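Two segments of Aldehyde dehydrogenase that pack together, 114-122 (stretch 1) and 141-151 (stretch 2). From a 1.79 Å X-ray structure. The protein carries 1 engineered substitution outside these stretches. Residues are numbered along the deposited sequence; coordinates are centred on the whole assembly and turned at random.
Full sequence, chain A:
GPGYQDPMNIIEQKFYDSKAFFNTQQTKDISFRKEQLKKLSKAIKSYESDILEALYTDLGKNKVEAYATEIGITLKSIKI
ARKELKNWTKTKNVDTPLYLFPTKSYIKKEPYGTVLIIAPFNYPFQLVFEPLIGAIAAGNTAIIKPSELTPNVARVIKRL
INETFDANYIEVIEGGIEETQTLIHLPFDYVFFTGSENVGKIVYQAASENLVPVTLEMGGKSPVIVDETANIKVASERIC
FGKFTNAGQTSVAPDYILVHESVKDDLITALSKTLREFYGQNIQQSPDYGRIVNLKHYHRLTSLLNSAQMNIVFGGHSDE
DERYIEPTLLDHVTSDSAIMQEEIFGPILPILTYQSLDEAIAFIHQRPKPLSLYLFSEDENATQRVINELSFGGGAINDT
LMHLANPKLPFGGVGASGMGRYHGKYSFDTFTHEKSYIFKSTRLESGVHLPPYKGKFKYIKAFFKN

Stretch 1 (114-122) TVLIIAPFN
Stretch 2 (141-151) TAIIKPSELTP

The regular ladder of hydrogen bonds between these two segments stops at Ala-119, and a water takes over where it ends. Ala-119 O lies 3.2 Å from Ser-147 N, but the angle is too poor for a hydrogen bond; the amide instead donates to a water, with Ser-147 N 3.1 Å from the water oxygen, and the same water oxygen lies 2.9 Å from Pro-120 O, within hydrogen-bonding distance. Proline has no amide hydrogen, so Pro-120 can offer only its carbonyl.

Before this point the contact is a parallel pair of strands, 114-118 and 141-145, whose axes approach to 4.6 Å and whose directions differ by 25°. The register is simple: Thr-114 faces Thr-141, Val-115 Ala-142, Leu-116 Ile-143, Ile-117 Ile-144 and Ile-118 Lys-145, with paired CA atoms 4.7 to 5.1 Å apart. Phi runs from about -95° to -147° and psi from 98° to 163°, the extended backbone that a sheet requires. Odd-numbered residues carry the backbone hydrogen bonds. Val-115 N donates to Thr-141 O (3.0 Å), Ile-143 N to Val-115 O (3.0 Å), Ile-117 N to Ile-143 O (3.0 Å), Lys-145 N to Ile-117 O (2.9 Å) and Ala-119 N to Lys-145 O (3.1 Å). Weaker CA-H...O contacts lie between these bonds, such as Ala-142 CA to Val-115 O at 3.4 Å.

Side chains alternate between the two faces of the sheet. Thr-114, Leu-116, Ile-118, Thr-141, Ile-143 and Lys-145 share one face; Val-115, Ile-117, Ala-142 and Ile-144 share the other. At the start, Thr-114 (m) and Thr-141 (p) bring their hydroxyls together, and Thr-114 OG1 donates to Thr-141 OG1 at 2.8 Å, satisfying polar groups in a buried setting. Branched residues suit the extended backbone: Val-115 is m, while Ile-117, Ile-118, Ile-143 and Ile-144 are all m, t. Small Ala-142 meets Val-115, its CB 4.0 Å from Val-115 CG2. The end of Leu-116 (t, p) comes nearer the partner strand, its CD1 4.3 Å from Ile-143 CG2.

Lys-145 is buried, yet its long chain (t, m, t, t) carries the amine to a polar partner: NZ donates to Pro-146 O at 2.9 Å, with further bonding elsewhere in the structure.

Beyond the strands, Phe-121 (chi1 73°, chi2 83°) turns the end of its side chain away, but its CB lies 3.3 Å from Ser-147 OG and 3.9 Å from Leu-149 CB. Ser-147 (t) points toward the first segment, its CB 3.4 Å from Pro-120 C; its OG also accepts from Leu-149 N at 3.1 Å. Leu-149 (m, t) supplies apolar surface beside the ring, and Thr-150 (p), at a helix N-cap position, places CG2 3.5 Å from Phe-121 O, a buried carbonyl without a polar partner. Altogether 710 Å² is buried between the segments, both sides summed.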

# COMPACT_ATOMS: atom_id res chain seq x y z
N THR A 114 -10.58 11.33 -6.76
CA THR A 114 -11.25 12.02 -5.67
C THR A 114 -11.08 11.20 -4.40
O THR A 114 -11.47 10.03 -4.36
CB THR A 114 -12.73 12.22 -6.00
OG1 THR A 114 -12.86 13.03 -7.17
CG2 THR A 114 -13.46 12.89 -4.84
N VAL A 115 -10.49 11.81 -3.37
CA VAL A 115 -10.08 11.08 -2.18
C VAL A 115 -10.82 11.62 -0.96
O VAL A 115 -11.33 12.75 -0.95
CB VAL A 115 -8.56 11.14 -1.96
CG1 VAL A 115 -7.82 10.72 -3.22
CG2 VAL A 115 -8.13 12.54 -1.52
N LEU A 116 -10.87 10.80 0.08
CA LEU A 116 -11.52 11.11 1.34
C LEU A 116 -10.48 11.14 2.45
O LEU A 116 -9.65 10.23 2.55
CB LEU A 116 -12.61 10.09 1.67
CG LEU A 116 -13.31 10.22 3.02
CD1 LEU A 116 -13.97 11.59 3.17
CD2 LEU A 116 -14.33 9.11 3.21
N ILE A 117 -10.53 12.17 3.29
CA ILE A 117 -9.62 12.33 4.42
C ILE A 117 -10.46 12.48 5.68
O ILE A 117 -11.26 13.42 5.78
CB ILE A 117 -8.67 13.52 4.23
CG1 ILE A 117 -7.75 13.29 3.03
CG2 ILE A 117 -7.86 13.76 5.50
CD1 ILE A 117 -6.92 14.49 2.66
N ILE A 118 -10.28 11.57 6.62
CA ILE A 118 -10.99 11.58 7.90
C ILE A 118 -9.97 11.87 9.00
O ILE A 118 -8.95 11.20 9.09
CB ILE A 118 -11.71 10.25 8.17
CG1 ILE A 118 -12.70 9.93 7.05
CG2 ILE A 118 -12.40 10.27 9.52
CD1 ILE A 118 -13.16 8.49 7.05
N ALA A 119 -10.27 12.87 9.83
CA ALA A 119 -9.33 13.26 10.87
C ALA A 119 -9.97 13.23 12.25
O ALA A 119 -11.14 13.60 12.39
CB ALA A 119 -8.77 14.66 10.60
N PRO A 120 -9.23 12.81 13.28
CA PRO A 120 -9.80 12.74 14.63
C PRO A 120 -9.61 14.03 15.41
O PRO A 120 -9.23 15.06 14.83
CB PRO A 120 -9.02 11.59 15.26
CG PRO A 120 -7.66 11.73 14.65
CD PRO A 120 -7.86 12.27 13.25
N PHE A 121 -9.87 14.00 16.72
CA PHE A 121 -9.93 15.20 17.53
C PHE A 121 -8.58 15.65 18.10
O PHE A 121 -8.46 16.81 18.50
CB PHE A 121 -10.90 15.00 18.71
CG PHE A 121 -10.37 14.08 19.79
CD1 PHE A 121 -9.52 14.56 20.78
CD2 PHE A 121 -10.75 12.75 19.84
CE1 PHE A 121 -9.03 13.73 21.76
CE2 PHE A 121 -10.27 11.92 20.84
CZ PHE A 121 -9.42 12.41 21.80
N ASN A 122 -7.59 14.76 18.19
CA ASN A 122 -6.45 15.03 19.07
C ASN A 122 -5.43 15.98 18.46
O ASN A 122 -4.90 16.85 19.16
CB ASN A 122 -5.79 13.72 19.50
CG ASN A 122 -5.29 12.89 18.34
OD1 ASN A 122 -5.96 12.77 17.31
ND2 ASN A 122 -4.12 12.29 18.50
N THR A 141 -8.54 15.62 -6.21
CA THR A 141 -9.53 16.41 -5.50
C THR A 141 -9.80 15.72 -4.16
O THR A 141 -9.47 14.55 -3.98
CB THR A 141 -10.83 16.56 -6.29
OG1 THR A 141 -11.49 15.30 -6.37
CG2 THR A 141 -10.54 17.07 -7.70
N ALA A 142 -10.39 16.46 -3.23
CA ALA A 142 -10.47 15.94 -1.87
C ALA A 142 -11.74 16.39 -1.18
O ALA A 142 -12.23 17.50 -1.40
CB ALA A 142 -9.25 16.36 -1.04
N ILE A 143 -12.25 15.51 -0.32
CA ILE A 143 -13.33 15.81 0.61
C ILE A 143 -12.81 15.49 2.01
O ILE A 143 -12.26 14.41 2.24
CB ILE A 143 -14.61 15.01 0.29
CG1 ILE A 143 -15.22 15.49 -1.02
CG2 ILE A 143 -15.61 15.13 1.42
CD1 ILE A 143 -16.41 14.68 -1.47
N ILE A 144 -12.97 16.44 2.93
CA ILE A 144 -12.42 16.34 4.27
C ILE A 144 -13.56 16.20 5.26
O ILE A 144 -14.55 16.94 5.19
CB ILE A 144 -11.55 17.57 4.61
CG1 ILE A 144 -10.42 17.73 3.59
CG2 ILE A 144 -10.99 17.46 6.02
CD1 ILE A 144 -9.81 19.12 3.59
N LYS A 145 -13.42 15.26 6.19
CA LYS A 145 -14.36 15.10 7.29
C LYS A 145 -13.59 15.26 8.59
O LYS A 145 -12.94 14.30 9.06
CB LYS A 145 -15.07 13.74 7.23
CG LYS A 145 -16.28 13.62 8.13
CD LYS A 145 -15.88 13.14 9.51
CE LYS A 145 -16.84 13.62 10.57
NZ LYS A 145 -16.29 13.43 11.94
N PRO A 146 -13.61 16.43 9.21
CA PRO A 146 -12.88 16.65 10.46
C PRO A 146 -13.71 16.21 11.67
O PRO A 146 -14.92 15.99 11.58
CB PRO A 146 -12.65 18.16 10.47
CG PRO A 146 -13.86 18.70 9.76
CD PRO A 146 -14.24 17.67 8.72
N SER A 147 -13.03 16.12 12.81
CA SER A 147 -13.69 15.71 14.04
C SER A 147 -14.65 16.79 14.52
O SER A 147 -14.31 17.97 14.54
CB SER A 147 -12.65 15.42 15.12
OG SER A 147 -13.26 15.15 16.37
N GLU A 148 -15.86 16.37 14.90
CA GLU A 148 -16.80 17.28 15.51
C GLU A 148 -16.65 17.37 17.03
O GLU A 148 -17.33 18.19 17.66
CB GLU A 148 -18.24 16.88 15.16
CG GLU A 148 -18.72 15.60 15.81
CD GLU A 148 -20.23 15.44 15.72
OE1 GLU A 148 -20.77 14.47 16.28
OE2 GLU A 148 -20.88 16.30 15.08
N LEU A 149 -15.77 16.56 17.62
CA LEU A 149 -15.45 16.71 19.04
C LEU A 149 -14.65 17.97 19.30
O LEU A 149 -14.65 18.47 20.43
CB LEU A 149 -14.68 15.49 19.55
CG LEU A 149 -15.40 14.14 19.50
CD1 LEU A 149 -14.62 13.09 20.29
CD2 LEU A 149 -16.82 14.27 20.03
N THR A 150 -13.95 18.48 18.30
CA THR A 150 -13.31 19.79 18.36
C THR A 150 -14.04 20.71 17.38
O THR A 150 -13.54 20.96 16.28
CB THR A 150 -11.82 19.69 18.04
OG1 THR A 150 -11.64 18.97 16.82
CG2 THR A 150 -11.10 18.95 19.16
N PRO A 151 -15.22 21.21 17.75
CA PRO A 151 -16.07 21.88 16.76
C PRO A 151 -15.57 23.24 16.32
O PRO A 151 -15.85 23.65 15.19
CB PRO A 151 -17.42 21.98 17.48
CG PRO A 151 -17.06 22.05 18.92
CD PRO A 151 -15.82 21.21 19.10
O HOH W 1 -10.09 17.09 12.92